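Local coordinates for protein B-129 (Sulfolobus virus 1, PDB 2WBT) that is essential for virus function and, as a double C2H2 zinc-finger protein that carries two zinc ions, probably binds DNA, at residues P83-S86 with S87-K91. Residues are numbered along the deposited sequence; the frame is centred on the assembly and turned at random.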
ATOM      1  N   PRO A  83      -4.781   0.009 -17.768  1.00 20.57           N
ATOM      2  CA  PRO A  83      -6.191   0.366 -17.703  1.00 20.35           C
ATOM      3  C   PRO A  83      -6.935   0.040 -18.988  1.00 20.11           C
ATOM      4  O   PRO A  83      -6.357   0.110 -20.073  1.00 20.09           O
ATOM      5  CB  PRO A  83      -6.176   1.884 -17.467  1.00 20.34           C
ATOM      6  CG  PRO A  83      -4.791   2.336 -17.650  1.00 20.43           C
ATOM      7  CD  PRO A  83      -3.913   1.192 -17.919  1.00 20.55           C
ATOM      8  N   PHE A  84      -8.208  -0.313 -18.851  1.00 19.87           N
ATOM      9  CA  PHE A  84      -9.064  -0.591 -19.997  1.00 19.69           C
ATOM     10  C   PHE A  84     -10.353   0.211 -19.912  1.00 19.57           C
ATOM     11  O   PHE A  84     -10.771   0.629 -18.830  1.00 19.56           O
ATOM     12  CB  PHE A  84      -9.350  -2.085 -20.097  1.00 19.67           C
ATOM     13  CG  PHE A  84      -8.179  -2.875 -20.586  1.00 19.60           C
ATOM     14  CD1 PHE A  84      -7.994  -3.092 -21.944  1.00 19.56           C
ATOM     15  CD2 PHE A  84      -7.241  -3.374 -19.695  1.00 19.56           C
ATOM     16  CE1 PHE A  84      -6.905  -3.810 -22.404  1.00 19.54           C
ATOM     17  CE2 PHE A  84      -6.150  -4.092 -20.146  1.00 19.54           C
ATOM     18  CZ  PHE A  84      -5.984  -4.310 -21.504  1.00 19.53           C
ATOM     19  N   SER A  85     -10.972   0.423 -21.068  1.00 19.44           N
ATOM     20  CA  SER A  85     -12.132   1.307 -21.187  1.00 19.36           C
ATOM     21  C   SER A  85     -13.336   0.808 -20.390  1.00 19.31           C
ATOM     22  O   SER A  85     -14.091   1.604 -19.828  1.00 19.30           O
ATOM     23  CB  SER A  85     -12.522   1.468 -22.660  1.00 19.35           C
ATOM     24  OG  SER A  85     -13.022   0.253 -23.196  1.00 19.34           O
ATOM     25  N   SER A  86     -13.502  -0.510 -20.350  1.00 19.26           N
ATOM     26  CA  SER A  86     -14.635  -1.139 -19.676  1.00 19.23           C
ATOM     27  C   SER A  86     -14.236  -2.493 -19.098  1.00 19.23           C
ATOM     28  O   SER A  86     -13.120  -2.969 -19.315  1.00 19.23           O
ATOM     29  CB  SER A  86     -15.797  -1.313 -20.658  1.00 19.23           C
ATOM     30  OG  SER A  86     -15.389  -2.031 -21.811  1.00 19.22           O
ATOM     31  N   SER A  87     -15.156  -3.102 -18.355  1.00 19.24           N
ATOM     32  CA  SER A  87     -14.951  -4.445 -17.812  1.00 19.26           C
ATOM     33  C   SER A  87     -14.936  -5.491 -18.926  1.00 19.31           C
ATOM     34  O   SER A  87     -14.226  -6.493 -18.835  1.00 19.31           O
ATOM     35  CB  SER A  87     -16.045  -4.791 -16.798  1.00 19.26           C
ATOM     36  OG  SER A  87     -17.329  -4.751 -17.395  1.00 19.26           O
ATOM     37  N   VAL A  88     -15.726  -5.248 -19.969  1.00 19.39           N
ATOM     38  CA  VAL A  88     -15.813  -6.147 -21.123  1.00 19.47           C
ATOM     39  C   VAL A  88     -14.483  -6.232 -21.878  1.00 19.59           C
ATOM     40  O   VAL A  88     -14.046  -7.320 -22.255  1.00 19.58           O
ATOM     41  CB  VAL A  88     -16.927  -5.705 -22.100  1.00 19.46           C
ATOM     42  CG1 VAL A  88     -16.936  -6.582 -23.347  1.00 19.45           C
ATOM     43  CG2 VAL A  88     -18.286  -5.744 -21.413  1.00 19.45           C
ATOM     44  N   SER A  89     -13.851  -5.080 -22.094  1.00 19.76           N
ATOM     45  CA  SER A  89     -12.550  -5.023 -22.767  1.00 19.91           C
ATOM     46  C   SER A  89     -11.418  -5.515 -21.862  1.00 20.13           C
ATOM     47  O   SER A  89     -10.408  -6.029 -22.348  1.00 20.13           O
ATOM     48  CB  SER A  89     -12.256  -3.599 -23.247  1.00 19.90           C
ATOM     49  OG  SER A  89     -12.202  -2.690 -22.162  1.00 19.89           O
ATOM     50  N   LEU A  90     -11.589  -5.346 -20.551  1.00 20.42           N
ATOM     51  CA  LEU A  90     -10.619  -5.831 -19.566  1.00 20.68           C
ATOM     52  C   LEU A  90     -10.530  -7.356 -19.557  1.00 21.01           C
ATOM     53  O   LEU A  90      -9.432  -7.911 -19.523  1.00 21.02           O
ATOM     54  CB  LEU A  90     -10.971  -5.324 -18.162  1.00 20.66           C
ATOM     55  CG  LEU A  90     -10.209  -5.951 -16.986  1.00 20.62           C
ATOM     56  CD1 LEU A  90      -8.733  -5.577 -17.047  1.00 20.60           C
ATOM     57  CD2 LEU A  90     -10.821  -5.508 -15.665  1.00 20.60           C
ATOM     58  N   LYS A  91     -11.678  -8.032 -19.570  1.00 21.45           N
ATOM     59  CA  LYS A  91     -11.684  -9.499 -19.540  1.00 21.83           C
ATOM     60  C   LYS A  91     -11.538 -10.133 -20.924  1.00 22.26           C
ATOM     61  O   LYS A  91     -11.303 -11.337 -21.023  1.00 22.28           O
ATOM     62  CB  LYS A  91     -12.903 -10.055 -18.796  1.00 21.81           C
ATOM     63  CG  LYS A  91     -14.253  -9.833 -19.449  1.00 21.79           C
ATOM     64  CD  LYS A  91     -15.370 -10.275 -18.512  1.00 21.78           C
ATOM     65  CE  LYS A  91     -15.592  -9.279 -17.376  1.00 21.78           C
ATOM     66  NZ  LYS A  91     -16.533  -9.807 -16.350  1.00 21.78           N
TER
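Val88 meets the loop ahead of it lightly, its CB lying 4.0 Å from OG of Ser86, the residue at the N-cap of the helix that Ser87 begins. Ser89 engages far more closely. With OG tucked between its own backbone N and carbonyl carbon (chi1 61°), its hydroxyl turns back over the cap and donates to Ser86 O at 3.0 Å, coming from above the carbonyl plane. The same OG lies 3.2 Å from Ser85 OG and 3.6 Å from Phe84 CB, so three successive residues gather round one hydroxyl. Leu90 N supplies a second hydrogen bond to Ser86 O, the first i to i+4 bond of the helix, and both donors reach that oxygen from the same face. Beyond it, Leu90 CD1 packs at 3.8 Å against Phe84 CD2, and the two side chains cross at about a right angle. The example illustrates the strand-to-helix junction of a C2H2-type zinc finger, here with Glu98 as the fourth zinc ligand beside Cys77, Cys80 and His93, where an aromatic residue and a leucine contribute to the small hydrophobic core. The Phe84 ring also meets His93, further along helix 87-96, while Leu90 touches Phe75 of strand 75-76, the antiparallel partner of strand 83-84.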